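Local atomic coordinates of succinate dehydrogenase subunit B (Mycolicibacterium smegmatis MC2 51, PDB entry 6LUM), a protein that probably carries electrons through its three iron-sulfur clusters, from the subunit that oxidises succinate toward the membrane part of a trimeric respiratory complex. Residues J[86-90]-J[115-121]; J[92-96]-J[177-183]. One frame throughout, in Å; residues are numbered along the deposited sequence.

Interaction 1 (J[86-90]-J[115-121]); sequences AMRIN and ITIEPIR
Two neighbouring antiparallel strands pair here in the mixed sheet of the [2Fe-2S], beta-grasp ferredoxin domain, and their apolar centre lies on the face carrying Ile-89 and Ile-117. These two form a non-hydrogen-bonded pair (CA-CA 4.6 Å), both with chi1 m. Ile-89 CG1 lies 4.2 Å from Ile-117 CG2, while Ile-89 CG2 meets Ile-115 CG2 at 3.8 Å. Met-87 SD reaches Ile-117 CG2 at 4.0 Å, and helix 56-67 packs over this face through Leu-56 and Leu-60. The next pair, Arg-88 with Glu-118, is hydrogen-bonded: Arg-88 N to Glu-118 O 2.8 Å, Glu-118 N to Arg-88 O 3.0 Å. Further along, Asn-90 N donates to Thr-116 O at 2.8 Å, and Asn-90 (phi/psi 64/45) is left-handed. Toward Pro-119, Arg-88, on the face of Glu-118, with chi1 near -102° and chi3 m, brings its guanidinium edge to Pro-119 O: NE and NH2 donate to it at 2.8 and 3.1 Å. Glu-118, chi1 p, sets OE2 over one guanidinium face, 3.7 Å from Arg-88 NH1, with Arg-121 CB over the opposite face. This long salt bridge is purely electrostatic; directional side-chain bonds go to Pro-119 O, tying down backbone beside the paired residues.

Interaction 2 (J[92-96]-J[177-183]); sequences VNRLA and CACCTTS. With SF4 (iron/sulfur cluster), chain B.
A cluster-binding loop can be held through its backbone by a single amide side chain, and Asn-93 illustrates the case. Beginning on a short, weakly bonded strand, the segment 92-96 brings Asn-93 (chi1 m) directly toward the turn 177-183, its CA 5.6 Å from that of Cys-179. Asn-93 ND2 donates to Cys-179 O at 3.0 Å and, weakly, to Thr-182 OG1 at 2.9 Å; that hydroxyl in turn donates to Ala-178 O at 2.5 Å. Arg-94 points away. Leu-95, with positive phi (62/79) and close to the [2Fe-2S] cluster, then swings CD1 back to Cys-177 CB at 3.8 Å and Cys-179 SG at 3.7 Å. The turn is characteristic of a CxxC cluster motif: Cys-177 SG binds FE2 and Cys-180 SG binds FE1 of SF4, each at 2.4 Å, while Cys-179 N donates to Cys-177 SG at 3.6 Å. Behind the turn, Cys-180 and Thr-181 pack on helix 196-206 and Ala-178 meets Phe-136 of helix 134-140; on the sheet side, Asn-93 touches Arg-88 of strand 88-89.

Overall arrangement
Both contacts are buried and both reach one sheet, in which strand 88-89 of interaction 1 neighbours strand 92-93 of interaction 2; Met-87 O and Arg-94 N, 2.9 Å apart, probably form a hydrogen bond between them. Interaction 1 works within the 2Fe-2S domain, by strand pairing and aliphatic packing; most of its residues are buried, with Asn-90 at the margin the most exposed. Interaction 2, nearer the centre of the chain, joins that domain to the 4Fe-4S dicluster domain with a smaller area, amide bonds to a backbone carbonyl and, weakly, to a hydroxyl, and sulfur-lined packing. The segments alternate along the chain, and Arg-121 O touches Thr-182 CB at 3.4 Å, so the two interfaces meet where the domains do.

Interaction 1 (J[86-90]-J[115-121])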
loop_
_atom_site.group_PDB
_atom_site.type_symbol
_atom_site.label_atom_id
_atom_site.label_comp_id
_atom_site.label_asym_id
_atom_site.label_seq_id
_atom_site.Cartn_x
_atom_site.Cartn_y
_atom_site.Cartn_z
ATOM N N ALA J 86 -21.702 20.280 22.437
ATOM C CA ALA J 86 -22.891 19.792 21.767
ATOM C C ALA J 86 -23.769 19.049 22.757
ATOM O O ALA J 86 -23.303 18.159 23.468
ATOM C CB ALA J 86 -22.506 18.878 20.614
ATOM N N MET J 87 -25.045 19.414 22.802
ATOM C CA MET J 87 -26.016 18.777 23.672
ATOM C C MET J 87 -27.321 18.644 22.919
ATOM O O MET J 87 -27.508 19.235 21.863
ATOM C CB MET J 87 -26.247 19.578 24.952
ATOM C CG MET J 87 -25.189 19.405 25.992
ATOM S SD MET J 87 -25.071 20.829 27.063
ATOM C CE MET J 87 -23.443 20.568 27.725
ATOM N N ARG J 88 -28.227 17.864 23.482
ATOM C CA ARG J 88 -29.611 17.781 23.042
ATOM C C ARG J 88 -30.440 18.633 23.980
ATOM O O ARG J 88 -30.636 18.269 25.140
ATOM C CB ARG J 88 -30.109 16.345 23.064
ATOM C CG ARG J 88 -30.160 15.675 21.747
ATOM C CD ARG J 88 -30.942 14.423 21.878
ATOM N NE ARG J 88 -30.306 13.497 22.800
ATOM C CZ ARG J 88 -30.878 12.389 23.242
ATOM N NH1 ARG J 88 -32.097 12.084 22.842
ATOM N NH2 ARG J 88 -30.237 11.587 24.074
ATOM N N ILE J 89 -30.929 19.754 23.479
ATOM C CA ILE J 89 -31.677 20.716 24.265
ATOM C C ILE J 89 -33.049 20.836 23.640
ATOM O O ILE J 89 -33.193 21.436 22.570
ATOM C CB ILE J 89 -30.981 22.074 24.309
ATOM C CG1 ILE J 89 -29.587 21.916 24.901
ATOM C CG2 ILE J 89 -31.800 23.053 25.100
ATOM C CD1 ILE J 89 -28.583 22.837 24.318
ATOM N N ASN J 90 -34.058 20.271 24.304
ATOM C CA ASN J 90 -35.436 20.284 23.822
ATOM C C ASN J 90 -35.566 19.508 22.516
ATOM O O ASN J 90 -36.216 19.947 21.570
ATOM C CB ASN J 90 -35.951 21.712 23.659
ATOM C CG ASN J 90 -36.392 22.321 24.955
ATOM O OD1 ASN J 90 -36.267 23.520 25.163
ATOM N ND2 ASN J 90 -36.923 21.497 25.837
ATOM N N ILE J 115 -36.645 23.586 30.549
ATOM C CA ILE J 115 -35.716 23.268 29.476
ATOM C C ILE J 115 -35.168 21.878 29.731
ATOM O O ILE J 115 -34.915 21.504 30.879
ATOM C CB ILE J 115 -34.589 24.310 29.386
ATOM C CG1 ILE J 115 -35.195 25.665 29.056
ATOM C CG2 ILE J 115 -33.579 23.930 28.341
ATOM C CD1 ILE J 115 -34.204 26.702 28.714
ATOM N N THR J 116 -35.009 21.106 28.668
ATOM C CA THR J 116 -34.658 19.699 28.767
ATOM C C THR J 116 -33.304 19.493 28.119
ATOM O O THR J 116 -33.158 19.706 26.915
ATOM C CB THR J 116 -35.718 18.842 28.087
ATOM O OG1 THR J 116 -36.980 19.049 28.728
ATOM C CG2 THR J 116 -35.358 17.395 28.171
ATOM N N ILE J 117 -32.323 19.072 28.907
ATOM C CA ILE J 117 -30.946 18.939 28.456
ATOM C C ILE J 117 -30.530 17.492 28.630
ATOM O O ILE J 117 -30.885 16.859 29.626
ATOM C CB ILE J 117 -30.014 19.881 29.240
ATOM C CG1 ILE J 117 -30.631 21.264 29.310
ATOM C CG2 ILE J 117 -28.686 20.001 28.565
ATOM C CD1 ILE J 117 -30.054 22.112 30.355
ATOM N N GLU J 118 -29.798 16.959 27.660
ATOM C CA GLU J 118 -29.345 15.578 27.734
ATOM C C GLU J 118 -28.270 15.364 26.685
ATOM O O GLU J 118 -28.183 16.129 25.730
ATOM C CB GLU J 118 -30.517 14.612 27.543
ATOM C CG GLU J 118 -31.317 14.889 26.321
ATOM C CD GLU J 118 -32.584 14.094 26.282
ATOM O OE1 GLU J 118 -32.768 13.240 27.166
ATOM O OE2 GLU J 118 -33.421 14.360 25.399
ATOM N N PRO J 119 -27.422 14.356 26.847
ATOM C CA PRO J 119 -26.310 14.177 25.918
ATOM C C PRO J 119 -26.779 13.912 24.500
ATOM O O PRO J 119 -27.932 13.577 24.248
ATOM C CB PRO J 119 -25.569 12.964 26.485
ATOM C CG PRO J 119 -26.517 12.317 27.368
ATOM C CD PRO J 119 -27.344 13.391 27.947
ATOM N N ILE J 120 -25.854 14.074 23.557
ATOM C CA ILE J 120 -26.163 13.767 22.174
ATOM C C ILE J 120 -26.287 12.261 22.005
ATOM O O ILE J 120 -25.714 11.476 22.765
ATOM C CB ILE J 120 -25.107 14.358 21.227
ATOM C CG1 ILE J 120 -23.704 13.960 21.653
ATOM C CG2 ILE J 120 -25.221 15.846 21.198
ATOM C CD1 ILE J 120 -22.625 14.612 20.843
ATOM N N ARG J 121 -27.041 11.849 20.995
ATOM C CA ARG J 121 -27.483 10.470 20.864
ATOM C C ARG J 121 -26.684 9.749 19.792
ATOM O O ARG J 121 -26.738 10.123 18.623
ATOM C CB ARG J 121 -28.966 10.422 20.524
ATOM C CG ARG J 121 -29.425 9.057 20.148
ATOM C CD ARG J 121 -30.905 9.006 19.979
ATOM N NE ARG J 121 -31.283 7.733 19.395
ATOM C CZ ARG J 121 -32.492 7.457 18.942
ATOM N NH1 ARG J 121 -33.448 8.368 19.009
ATOM N NH2 ARG J 121 -32.733 6.270 18.419
#

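Interaction 2 (J[92-96]-J[177-183])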
loop_
_atom_site.group_PDB
_atom_site.type_symbol
_atom_site.label_atom_id
_atom_site.label_comp_id
_atom_site.label_asym_id
_atom_site.label_seq_id
_atom_site.Cartn_x
_atom_site.Cartn_y
_atom_site.Cartn_z
ATOM N N VAL J 92 -33.519 18.869 19.901
ATOM C CA VAL J 92 -32.528 19.131 18.865
ATOM C C VAL J 92 -31.143 19.305 19.468
ATOM O O VAL J 92 -30.997 19.712 20.615
ATOM C CB VAL J 92 -32.928 20.378 18.062
ATOM C CG1 VAL J 92 -34.177 20.127 17.316
ATOM C CG2 VAL J 92 -33.150 21.520 18.997
ATOM N N ASN J 93 -30.116 19.019 18.669
ATOM C CA ASN J 93 -28.729 19.285 19.028
ATOM C C ASN J 93 -28.429 20.773 18.918
ATOM O O ASN J 93 -28.847 21.419 17.959
ATOM C CB ASN J 93 -27.800 18.517 18.102
ATOM C CG ASN J 93 -27.783 17.062 18.385
ATOM O OD1 ASN J 93 -28.597 16.563 19.128
ATOM N ND2 ASN J 93 -26.856 16.362 17.788
ATOM N N ARG J 94 -27.695 21.334 19.888
ATOM C CA ARG J 94 -27.626 22.794 19.885
ATOM C C ARG J 94 -26.279 23.475 20.120
ATOM O O ARG J 94 -26.165 24.626 19.689
ATOM C CB ARG J 94 -28.610 23.376 20.893
ATOM C CG ARG J 94 -30.059 23.310 20.518
ATOM C CD ARG J 94 -30.434 24.143 19.304
ATOM N NE ARG J 94 -30.559 23.322 18.106
ATOM C CZ ARG J 94 -30.817 23.791 16.892
ATOM N NH1 ARG J 94 -30.983 25.088 16.708
ATOM N NH2 ARG J 94 -30.930 22.957 15.870
ATOM N N LEU J 95 -25.261 22.885 20.755
ATOM C CA LEU J 95 -24.163 23.727 21.260
ATOM C C LEU J 95 -24.609 24.728 22.308
ATOM O O LEU J 95 -24.806 25.899 22.004
ATOM C CB LEU J 95 -23.416 24.485 20.162
ATOM C CG LEU J 95 -21.997 24.129 19.762
ATOM C CD1 LEU J 95 -21.839 22.733 19.320
ATOM C CD2 LEU J 95 -21.649 25.047 18.654
ATOM N N ALA J 96 -24.789 24.253 23.538
ATOM C CA ALA J 96 -25.414 24.998 24.622
ATOM C C ALA J 96 -24.936 26.429 24.792
ATOM O O ALA J 96 -25.607 27.206 25.464
ATOM C CB ALA J 96 -25.177 24.262 25.928
ATOM N N CYS J 177 -17.964 19.220 15.892
ATOM C CA CYS J 177 -18.724 19.179 17.128
ATOM C C CYS J 177 -19.632 17.966 17.245
ATOM O O CYS J 177 -20.042 17.639 18.360
ATOM C CB CYS J 177 -19.557 20.452 17.285
ATOM S SG CYS J 177 -20.791 20.724 16.068
ATOM N N ALA J 178 -19.940 17.299 16.135
ATOM C CA ALA J 178 -20.795 16.120 16.058
ATOM C C ALA J 178 -22.265 16.430 16.246
ATOM O O ALA J 178 -23.047 15.530 16.489
ATOM C CB ALA J 178 -20.370 15.044 17.051
ATOM N N CYS J 179 -22.680 17.683 16.125
ATOM C CA CYS J 179 -24.098 18.000 16.171
ATOM C C CYS J 179 -24.852 17.424 14.989
ATOM O O CYS J 179 -26.078 17.360 15.027
ATOM C CB CYS J 179 -24.309 19.510 16.207
ATOM S SG CYS J 179 -24.187 20.284 17.802
ATOM N N CYS J 180 -24.150 17.019 13.941
ATOM C CA CYS J 180 -24.741 16.496 12.721
ATOM C C CYS J 180 -24.789 14.979 12.733
ATOM O O CYS J 180 -25.848 14.389 12.516
ATOM C CB CYS J 180 -23.945 16.987 11.517
ATOM S SG CYS J 180 -22.366 16.195 11.334
ATOM N N THR J 181 -23.652 14.340 13.003
ATOM C CA THR J 181 -23.593 12.887 13.009
ATOM C C THR J 181 -24.516 12.292 14.047
ATOM O O THR J 181 -25.055 11.204 13.849
ATOM C CB THR J 181 -22.167 12.429 13.257
ATOM O OG1 THR J 181 -21.282 13.219 12.472
ATOM C CG2 THR J 181 -22.001 11.032 12.843
ATOM N N THR J 182 -24.713 12.977 15.159
ATOM C CA THR J 182 -25.579 12.485 16.208
ATOM C C THR J 182 -26.999 12.982 16.062
ATOM O O THR J 182 -27.744 12.993 17.040
ATOM C CB THR J 182 -25.022 12.861 17.572
ATOM O OG1 THR J 182 -24.915 14.276 17.656
ATOM C CG2 THR J 182 -23.665 12.262 17.761
ATOM N N SER J 183 -27.384 13.409 14.866
ATOM C CA SER J 183 -28.780 13.613 14.526
ATOM C C SER J 183 -29.177 12.809 13.303
ATOM O O SER J 183 -30.291 12.970 12.810
ATOM C CB SER J 183 -29.064 15.087 14.293
ATOM O OG SER J 183 -28.344 15.544 13.184
HETATM FE FE1 SF4 B . -21.375 18.363 11.572
HETATM FE FE2 SF4 B . -20.548 20.306 13.707
HETATM FE FE3 SF4 B . -21.449 21.338 11.014
HETATM FE FE4 SF4 B . -18.793 19.942 11.312
HETATM S S1 SF4 B . -19.723 21.616 12.244
HETATM S S2 SF4 B . -20.526 19.657 10.096
HETATM S S3 SF4 B . -19.628 18.633 12.770
HETATM S S4 SF4 B . -22.282 20.051 12.502
#